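Local coordinates for protein glycoside hydrolase family 31 (Trueperella pyogenes, PDB 5I0F) that degrades cycloalternan, a cyclic glucose oligosaccharide, probably as a retaining glycosidase that acts through a covalent glycosyl-enzyme intermediate, at residues Gly227-Thr232 and Gly518-Gln523; Arg318-Pro323 and Glu617-Ala622; Gly554-Gly559 and Gln642-Gly647. All coordinates share one frame; numbering follows the deposited sequence.

Contact 1 of 3, residues Gly227-Thr232 and Gly518-Gln523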
loop_
_atom_site.group_PDB
_atom_site.type_symbol
_atom_site.label_atom_id
_atom_site.label_comp_id
_atom_site.label_asym_id
_atom_site.label_seq_id
_atom_site.Cartn_x
_atom_site.Cartn_y
_atom_site.Cartn_z
ATOM N N GLY A 227 1.133 18.710 15.011
ATOM C CA GLY A 227 0.696 17.806 13.940
ATOM C C GLY A 227 -0.763 17.983 13.657
ATOM O O GLY A 227 -1.478 18.655 14.413
ATOM N N PHE A 228 -1.198 17.381 12.560
ATOM C CA PHE A 228 -2.582 17.484 12.146
ATOM C C PHE A 228 -3.039 16.200 11.481
ATOM O O PHE A 228 -2.237 15.482 10.891
ATOM C CB PHE A 228 -2.775 18.659 11.201
ATOM C CG PHE A 228 -1.989 18.558 9.935
ATOM C CD1 PHE A 228 -0.659 19.014 9.882
ATOM C CD2 PHE A 228 -2.576 18.054 8.774
ATOM C CE1 PHE A 228 0.075 18.913 8.717
ATOM C CE2 PHE A 228 -1.838 17.956 7.602
ATOM C CZ PHE A 228 -0.511 18.384 7.574
ATOM N N HIS A 229 -4.340 15.953 11.577
ATOM C CA HIS A 229 -4.961 14.774 11.012
ATOM C C HIS A 229 -6.309 15.189 10.498
ATOM O O HIS A 229 -7.166 15.585 11.277
ATOM C CB HIS A 229 -5.067 13.667 12.061
ATOM C CG HIS A 229 -6.006 12.550 11.697
ATOM N ND1 HIS A 229 -6.870 11.993 12.608
ATOM C CD2 HIS A 229 -6.219 11.898 10.528
ATOM C CE1 HIS A 229 -7.566 11.036 12.027
ATOM N NE2 HIS A 229 -7.184 10.951 10.763
ATOM N N VAL A 230 -6.500 15.115 9.187
ATOM C CA VAL A 230 -7.800 15.398 8.620
ATOM C C VAL A 230 -8.612 14.114 8.869
ATOM O O VAL A 230 -8.276 13.072 8.334
ATOM C CB VAL A 230 -7.730 15.733 7.115
ATOM C CG1 VAL A 230 -9.103 16.156 6.586
ATOM C CG2 VAL A 230 -6.697 16.824 6.841
ATOM N N GLU A 231 -9.649 14.194 9.703
ATOM C CA GLU A 231 -10.386 13.000 10.132
ATOM C C GLU A 231 -11.420 12.589 9.092
ATOM O O GLU A 231 -12.603 12.893 9.191
ATOM C CB GLU A 231 -11.022 13.155 11.531
ATOM C CG GLU A 231 -11.296 11.782 12.177
ATOM C CD GLU A 231 -11.780 11.866 13.611
ATOM O OE1 GLU A 231 -12.842 11.305 13.916
ATOM O OE2 GLU A 231 -11.129 12.493 14.451
ATOM N N THR A 232 -10.928 11.881 8.079
ATOM C CA THR A 232 -11.728 11.464 6.946
ATOM C C THR A 232 -11.061 10.248 6.316
ATOM O O THR A 232 -9.838 10.084 6.459
ATOM C CB THR A 232 -11.841 12.575 5.890
ATOM O OG1 THR A 232 -12.747 12.157 4.859
ATOM C CG2 THR A 232 -10.480 12.909 5.235
ATOM N N GLY A 518 -2.990 -0.115 3.305
ATOM C CA GLY A 518 -3.612 0.382 4.522
ATOM C C GLY A 518 -3.973 1.857 4.487
ATOM O O GLY A 518 -3.827 2.539 3.464
ATOM N N PHE A 519 -4.464 2.325 5.640
ATOM C CA PHE A 519 -4.961 3.670 5.843
ATOM C C PHE A 519 -4.970 3.929 7.362
ATOM O O PHE A 519 -4.487 3.104 8.140
ATOM C CB PHE A 519 -6.372 3.845 5.214
ATOM C CG PHE A 519 -6.711 5.274 4.861
ATOM C CD1 PHE A 519 -6.119 5.892 3.783
ATOM C CD2 PHE A 519 -7.639 5.991 5.613
ATOM C CE1 PHE A 519 -6.432 7.210 3.435
ATOM C CE2 PHE A 519 -7.952 7.303 5.298
ATOM C CZ PHE A 519 -7.348 7.929 4.218
ATOM N N THR A 520 -5.458 5.082 7.788
ATOM C CA THR A 520 -5.676 5.363 9.211
ATOM C C THR A 520 -6.414 4.189 9.854
ATOM O O THR A 520 -7.420 3.739 9.314
ATOM C CB THR A 520 -6.521 6.640 9.359
ATOM O OG1 THR A 520 -5.997 7.667 8.513
ATOM C CG2 THR A 520 -6.549 7.132 10.786
ATOM N N GLY A 521 -5.891 3.691 10.979
ATOM C CA GLY A 521 -6.393 2.486 11.638
ATOM C C GLY A 521 -5.598 1.212 11.388
ATOM O O GLY A 521 -5.655 0.287 12.207
ATOM N N SER A 522 -4.832 1.160 10.286
ATOM C CA SER A 522 -3.948 0.032 10.010
ATOM C C SER A 522 -2.911 -0.264 11.115
ATOM O O SER A 522 -2.473 -1.420 11.250
ATOM C CB SER A 522 -3.261 0.182 8.647
ATOM O OG SER A 522 -4.220 0.106 7.605
ATOM N N GLN A 523 -2.576 0.747 11.916
ATOM C CA GLN A 523 -1.631 0.607 13.034
ATOM C C GLN A 523 -2.013 -0.555 13.991
ATOM O O GLN A 523 -1.129 -1.232 14.532
ATOM C CB GLN A 523 -1.553 1.898 13.854
ATOM C CG GLN A 523 -1.043 3.142 13.129
ATOM C CD GLN A 523 -2.127 4.009 12.496
ATOM O OE1 GLN A 523 -3.217 3.541 12.147
ATOM N NE2 GLN A 523 -1.808 5.294 12.306
HETATM O O HOH W 1 -8.250 9.280 8.629
#
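Phe519 opens the approach to Thr232: the ring edge of the phenylalanine meets the backbone carbonyl, Phe519 CE2 lying 3.6 Å from Thr232 O with the oxygen near the ring plane, so the edge C-H rather than the ring face is offered to it. Behind the ring, Phe519 N donates to Ser522 OG at 3.0 Å and 163°, a nearly straight bond. Thr520 comes next, from the direction opposite to His229. Its CG2 methyl approaches the imidazole obliquely, 3.9 Å from His229 NE2, while OG1, beside the backbone N (chi1 -47°), joins a water at 2.8 Å. That water lies in the imidazole plane, 2.9 Å from His229 NE2, and donates to Thr232 O at 2.8 Å, so one molecule ties three groups together across the gap. The junction is between domains: strand 225-230 belongs to a five-stranded sheet whose Phe228 and Val230 pack on strand 247-253 of the facing six-stranded sheet, a beta-sandwich, whereas 518-523 connects barrel strands 513-515 and 527-529. Gly521 follows as third residue of a type II turn from Phe519 to Ser522, closed by Ser522 N to Phe519 O. Gln523 braces the turn from within: its OE1 accepts from Gly521 N at 2.9 Å in the carbonyl plane, and its NE2 bonds to Cys553 O.

Contact 2 of 3, residues Arg318-Pro323 and Glu617-Ala622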
loop_
_atom_site.group_PDB
_atom_site.type_symbol
_atom_site.label_atom_id
_atom_site.label_comp_id
_atom_site.label_asym_id
_atom_site.label_seq_id
_atom_site.Cartn_x
_atom_site.Cartn_y
_atom_site.Cartn_z
ATOM N N ARG A 318 18.335 -25.241 7.412
ATOM C CA ARG A 318 18.859 -25.997 8.541
ATOM C C ARG A 318 20.282 -26.494 8.249
ATOM O O ARG A 318 21.182 -26.348 9.083
ATOM C CB ARG A 318 17.917 -27.171 8.832
ATOM C CG ARG A 318 18.420 -28.162 9.878
ATOM C CD ARG A 318 17.814 -29.542 9.637
ATOM N NE ARG A 318 16.733 -29.833 10.563
ATOM C CZ ARG A 318 15.757 -30.735 10.366
ATOM N NH1 ARG A 318 15.640 -31.449 9.233
ATOM N NH2 ARG A 318 14.867 -30.909 11.329
ATOM N N ASN A 319 20.485 -27.074 7.071
ATOM C CA ASN A 319 21.819 -27.604 6.729
ATOM C C ASN A 319 22.866 -26.521 6.582
ATOM O O ASN A 319 24.030 -26.757 6.876
ATOM C CB ASN A 319 21.760 -28.450 5.471
ATOM C CG ASN A 319 21.026 -29.745 5.696
ATOM O OD1 ASN A 319 21.067 -30.315 6.791
ATOM N ND2 ASN A 319 20.351 -30.218 4.677
ATOM N N GLU A 320 22.451 -25.335 6.137
ATOM C CA GLU A 320 23.373 -24.210 6.032
ATOM C C GLU A 320 23.584 -23.445 7.359
ATOM O O GLU A 320 24.409 -22.555 7.410
ATOM C CB GLU A 320 22.936 -23.254 4.909
ATOM C CG GLU A 320 22.961 -23.855 3.500
ATOM C CD GLU A 320 24.357 -24.117 2.941
ATOM O OE1 GLU A 320 25.371 -23.743 3.564
ATOM O OE2 GLU A 320 24.436 -24.687 1.834
ATOM N N GLY A 321 22.845 -23.770 8.414
ATOM C CA GLY A 321 22.909 -22.986 9.661
ATOM C C GLY A 321 22.436 -21.543 9.545
ATOM O O GLY A 321 23.008 -20.656 10.174
ATOM N N ILE A 322 21.395 -21.315 8.733
ATOM C CA ILE A 322 20.778 -20.002 8.549
ATOM C C ILE A 322 19.335 -20.190 9.013
ATOM O O ILE A 322 18.493 -20.594 8.228
ATOM C CB ILE A 322 20.887 -19.516 7.069
ATOM C CG1 ILE A 322 22.368 -19.358 6.706
ATOM C CG2 ILE A 322 20.176 -18.184 6.858
ATOM C CD1 ILE A 322 22.665 -19.329 5.222
ATOM N N PRO A 323 19.079 -19.996 10.318
ATOM C CA PRO A 323 17.754 -20.322 10.830
ATOM C C PRO A 323 16.672 -19.383 10.305
ATOM O O PRO A 323 16.930 -18.186 10.041
ATOM C CB PRO A 323 17.901 -20.190 12.357
ATOM C CG PRO A 323 19.114 -19.332 12.551
ATOM C CD PRO A 323 20.022 -19.619 11.397
ATOM N N GLU A 617 30.780 -16.445 -1.153
ATOM C CA GLU A 617 30.780 -15.847 0.200
ATOM C C GLU A 617 29.405 -15.289 0.696
ATOM O O GLU A 617 29.239 -15.037 1.900
ATOM C CB GLU A 617 31.882 -14.788 0.334
ATOM C CG GLU A 617 31.651 -13.504 -0.445
ATOM C CD GLU A 617 32.938 -12.704 -0.706
ATOM O OE1 GLU A 617 33.845 -12.724 0.144
ATOM O OE2 GLU A 617 33.056 -12.061 -1.777
ATOM N N LEU A 618 28.423 -15.117 -0.194
ATOM C CA LEU A 618 27.096 -14.685 0.255
ATOM C C LEU A 618 26.431 -15.642 1.241
ATOM O O LEU A 618 25.631 -15.201 2.070
ATOM C CB LEU A 618 26.145 -14.452 -0.920
ATOM C CG LEU A 618 26.445 -13.288 -1.864
ATOM C CD1 LEU A 618 25.300 -13.185 -2.858
ATOM C CD2 LEU A 618 26.614 -11.983 -1.091
ATOM N N ILE A 619 26.731 -16.939 1.155
ATOM C CA ILE A 619 26.134 -17.893 2.105
ATOM C C ILE A 619 26.732 -17.643 3.507
ATOM O O ILE A 619 25.982 -17.511 4.470
ATOM C CB ILE A 619 26.255 -19.372 1.656
ATOM C CG1 ILE A 619 25.667 -19.560 0.245
ATOM C CG2 ILE A 619 25.488 -20.272 2.612
ATOM C CD1 ILE A 619 25.823 -20.958 -0.303
ATOM N N ASP A 620 28.058 -17.517 3.595
ATOM C CA ASP A 620 28.728 -17.174 4.870
ATOM C C ASP A 620 28.234 -15.830 5.410
ATOM O O ASP A 620 28.026 -15.683 6.608
ATOM C CB ASP A 620 30.259 -17.116 4.724
ATOM C CG ASP A 620 30.934 -18.493 4.798
ATOM O OD1 ASP A 620 30.300 -19.552 5.062
ATOM O OD2 ASP A 620 32.169 -18.524 4.606
ATOM N N LEU A 621 28.028 -14.856 4.520
ATOM C CA LEU A 621 27.478 -13.555 4.942
ATOM C C LEU A 621 26.077 -13.678 5.537
ATOM O O LEU A 621 25.786 -13.043 6.540
ATOM C CB LEU A 621 27.451 -12.557 3.783
ATOM C CG LEU A 621 27.864 -11.140 4.145
ATOM C CD1 LEU A 621 29.352 -11.104 4.578
ATOM C CD2 LEU A 621 27.628 -10.179 2.981
ATOM N N ALA A 622 25.216 -14.475 4.915
ATOM C CA ALA A 622 23.883 -14.700 5.445
ATOM C C ALA A 622 23.919 -15.419 6.802
ATOM O O ALA A 622 23.141 -15.080 7.698
ATOM C CB ALA A 622 23.034 -15.470 4.458
#
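Ile322 meets the helix 617-622 through a single terminal methyl, CD1, which lies 4.0 Å from Ile619 CG2 and equally 4.0 Å from Ala622 CB. The same methyl rests 3.9 Å from Ile619 O, so it sits against the helix surface between residues one turn apart. With CG1 anti to the carbonyl carbon (chi1 -63°), the extended chi2 (161°) carries CD1 out to the helix. Glu320 adds a smaller contact: its OE1 comes to 3.6 Å from Ile619 CG2, the two side chains running at a slant to each other. Ile619 CG2 is therefore touched by both an apolar methyl and a carboxylate oxygen. What holds that carboxylate is ionic. Glu320 OE1 forms a salt bridge with Arg623, and OE2 forms one with Arg316. Arg623 also pairs with Asp620, so its charge should ease the proximity of the two acids, whose OE1 and OD1 stand 6.6 Å apart. The chain turns out of the helix at Gly321, whose positive phi closes helix 307-320 in a Schellman motif; Glu320 and Ile322, on either side of it in sequence, both face the second helix. In the (beta/alpha)8 barrel these helices follow the first and eighth strands, which are neighbours; Trp607 of helix 606-613 covers Glu320 and Ile322, and Phe579 of helix 572-583 packs on Ala622.

Contact 3 of 3, residues Gly554-Gly559 and Gln642-Gly647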
loop_
_atom_site.group_PDB
_atom_site.type_symbol
_atom_site.label_atom_id
_atom_site.label_comp_id
_atom_site.label_asym_id
_atom_site.label_seq_id
_atom_site.Cartn_x
_atom_site.Cartn_y
_atom_site.Cartn_z
ATOM N N GLY A 554 3.000 5.396 12.907
ATOM C CA GLY A 554 2.560 4.351 13.803
ATOM C C GLY A 554 2.474 2.955 13.231
ATOM O O GLY A 554 1.877 2.093 13.857
ATOM N N ILE A 555 3.068 2.719 12.055
ATOM C CA ILE A 555 3.179 1.377 11.489
ATOM C C ILE A 555 4.476 0.812 12.049
ATOM O O ILE A 555 5.567 1.104 11.535
ATOM C CB ILE A 555 3.210 1.396 9.949
ATOM C CG1 ILE A 555 1.922 1.988 9.369
ATOM C CG2 ILE A 555 3.438 -0.008 9.385
ATOM C CD1 ILE A 555 0.660 1.203 9.665
ATOM N N LEU A 556 4.351 0.019 13.107
ATOM C CA LEU A 556 5.489 -0.440 13.909
ATOM C C LEU A 556 6.209 -1.646 13.306
ATOM O O LEU A 556 7.442 -1.671 13.250
ATOM C CB LEU A 556 5.000 -0.786 15.323
ATOM C CG LEU A 556 5.987 -1.210 16.414
ATOM C CD1 LEU A 556 6.934 -0.078 16.684
ATOM C CD2 LEU A 556 5.267 -1.558 17.714
ATOM N N TYR A 557 5.443 -2.655 12.898
ATOM C CA TYR A 557 5.982 -3.940 12.477
ATOM C C TYR A 557 6.120 -3.966 10.948
ATOM O O TYR A 557 5.307 -4.573 10.234
ATOM C CB TYR A 557 5.069 -5.073 12.969
ATOM C CG TYR A 557 4.779 -5.107 14.454
ATOM C CD1 TYR A 557 5.738 -5.553 15.349
ATOM C CD2 TYR A 557 3.536 -4.734 14.959
ATOM C CE1 TYR A 557 5.489 -5.597 16.722
ATOM C CE2 TYR A 557 3.271 -4.768 16.320
ATOM C CZ TYR A 557 4.237 -5.229 17.189
ATOM O OH TYR A 557 4.019 -5.294 18.536
ATOM N N TRP A 558 7.139 -3.280 10.463
ATOM C CA TRP A 558 7.343 -3.039 9.067
ATOM C C TRP A 558 8.545 -3.818 8.570
ATOM O O TRP A 558 9.560 -3.929 9.256
ATOM C CB TRP A 558 7.552 -1.546 8.835
ATOM C CG TRP A 558 7.865 -1.161 7.430
ATOM C CD1 TRP A 558 7.001 -0.702 6.502
ATOM C CD2 TRP A 558 9.152 -1.192 6.806
ATOM N NE1 TRP A 558 7.663 -0.450 5.317
ATOM C CE2 TRP A 558 8.989 -0.742 5.483
ATOM C CE3 TRP A 558 10.441 -1.540 7.248
ATOM C CZ2 TRP A 558 10.057 -0.618 4.603
ATOM C CZ3 TRP A 558 11.492 -1.442 6.364
ATOM C CH2 TRP A 558 11.301 -0.982 5.055
ATOM N N GLY A 559 8.445 -4.309 7.351
ATOM C CA GLY A 559 9.596 -4.848 6.629
ATOM C C GLY A 559 9.483 -4.639 5.138
ATOM O O GLY A 559 8.674 -3.845 4.653
ATOM N N GLN A 642 8.572 -1.597 24.850
ATOM C CA GLN A 642 8.716 -0.185 25.201
ATOM C C GLN A 642 7.973 0.731 24.225
ATOM O O GLN A 642 7.298 1.658 24.663
ATOM C CB GLN A 642 10.191 0.241 25.319
ATOM C CG GLN A 642 10.810 -0.123 26.655
ATOM C CD GLN A 642 10.236 0.708 27.794
ATOM O OE1 GLN A 642 10.210 1.948 27.721
ATOM N NE2 GLN A 642 9.754 0.037 28.846
ATOM N N CYS A 643 8.086 0.464 22.929
ATOM C CA CYS A 643 7.362 1.242 21.911
ATOM C C CYS A 643 5.842 1.257 22.100
ATOM O O CYS A 643 5.196 2.257 21.803
ATOM C CB CYS A 643 7.655 0.727 20.495
ATOM S SG CYS A 643 9.346 1.018 19.917
ATOM N N LEU A 644 5.273 0.150 22.561
ATOM C CA LEU A 644 3.839 0.085 22.810
ATOM C C LEU A 644 3.461 1.002 23.975
ATOM O O LEU A 644 2.387 1.598 23.945
ATOM C CB LEU A 644 3.382 -1.357 23.100
ATOM C CG LEU A 644 3.574 -2.430 22.013
ATOM C CD1 LEU A 644 2.946 -3.754 22.441
ATOM C CD2 LEU A 644 3.015 -1.982 20.689
ATOM N N GLN A 645 4.323 1.083 24.995
ATOM C CA GLN A 645 4.090 2.012 26.108
ATOM C C GLN A 645 4.347 3.469 25.704
ATOM O O GLN A 645 3.550 4.326 26.010
ATOM C CB GLN A 645 4.854 1.645 27.386
ATOM C CG GLN A 645 4.576 2.689 28.486
ATOM C CD GLN A 645 4.296 2.163 29.884
ATOM O OE1 GLN A 645 3.586 1.142 30.099
ATOM N NE2 GLN A 645 4.794 2.921 30.875
ATOM N N THR A 646 5.423 3.745 24.982
ATOM C CA THR A 646 5.804 5.138 24.721
ATOM C C THR A 646 5.114 5.755 23.514
ATOM O O THR A 646 5.002 6.975 23.436
ATOM C CB THR A 646 7.318 5.270 24.500
ATOM O OG1 THR A 646 7.679 4.602 23.276
ATOM C CG2 THR A 646 8.099 4.701 25.687
ATOM N N GLY A 647 4.712 4.934 22.544
ATOM C CA GLY A 647 4.156 5.422 21.283
ATOM C C GLY A 647 5.205 5.724 20.209
ATOM O O GLY A 647 4.852 6.071 19.085
#
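Two consecutive residues, Leu556 and Tyr557, converge on one methyl of the facing helix: Leu644 CD2 lies 3.8 Å from Leu556 CD2 and 4.1 Å from Tyr557 OH. Leu644 crosses both side chains at about a right angle, and its CD2 is the atom that touches them. The convergence is compact because Leu556 CD2 also stands 3.8 Å above one face of the Tyr557 ring, offset toward the rim. The second branch of Leu556 serves a different residue, CD1 packing on Cys643 CB at 4.0 Å, with Cys643 SG slightly farther off at 4.2 Å. Leu556 CG anti to the backbone N (chi1 -176°) sends this fork toward the helix and lets it straddle adjacent residues. The phenol meets Leu644 by packing alone; its polar bond is to Ala288 O, which ties down the end of the ring. Thr640, one turn earlier in the helix, touches both Leu556 and Tyr557. Gly554, at positive phi, is the C-prime residue of the Schellman motif that ends helix 537-551, and the chain then runs through Leu556 into strand 558-561. This is an alpha-to-beta loop of a (beta/alpha)8 barrel, leading into the seventh strand and packed against the C-terminal turn of the helix that follows the eighth.

Contacts 1 and 3 are neighbours, with centres 16 Å apart, and they touch where Gln523 CG packs 3.2 Å from Gly554 O; Ile555 CD1 also approaches Gln523 N at 4.0 Å. Contact 2 is remote, its centre 41 Å from that of contact 1 and 30 Å from that of contact 3, although contacts 2 and 3 use the first and last turns of one long helix, 617-646. All three involve the barrel. Along the chain, the glycan-pocket residues Arg516 and Asp532 flank the 518-523 loop, and Phe565 follows strand 558-561; other pocket residues, such as His78 and Glu198, come from before the barrel.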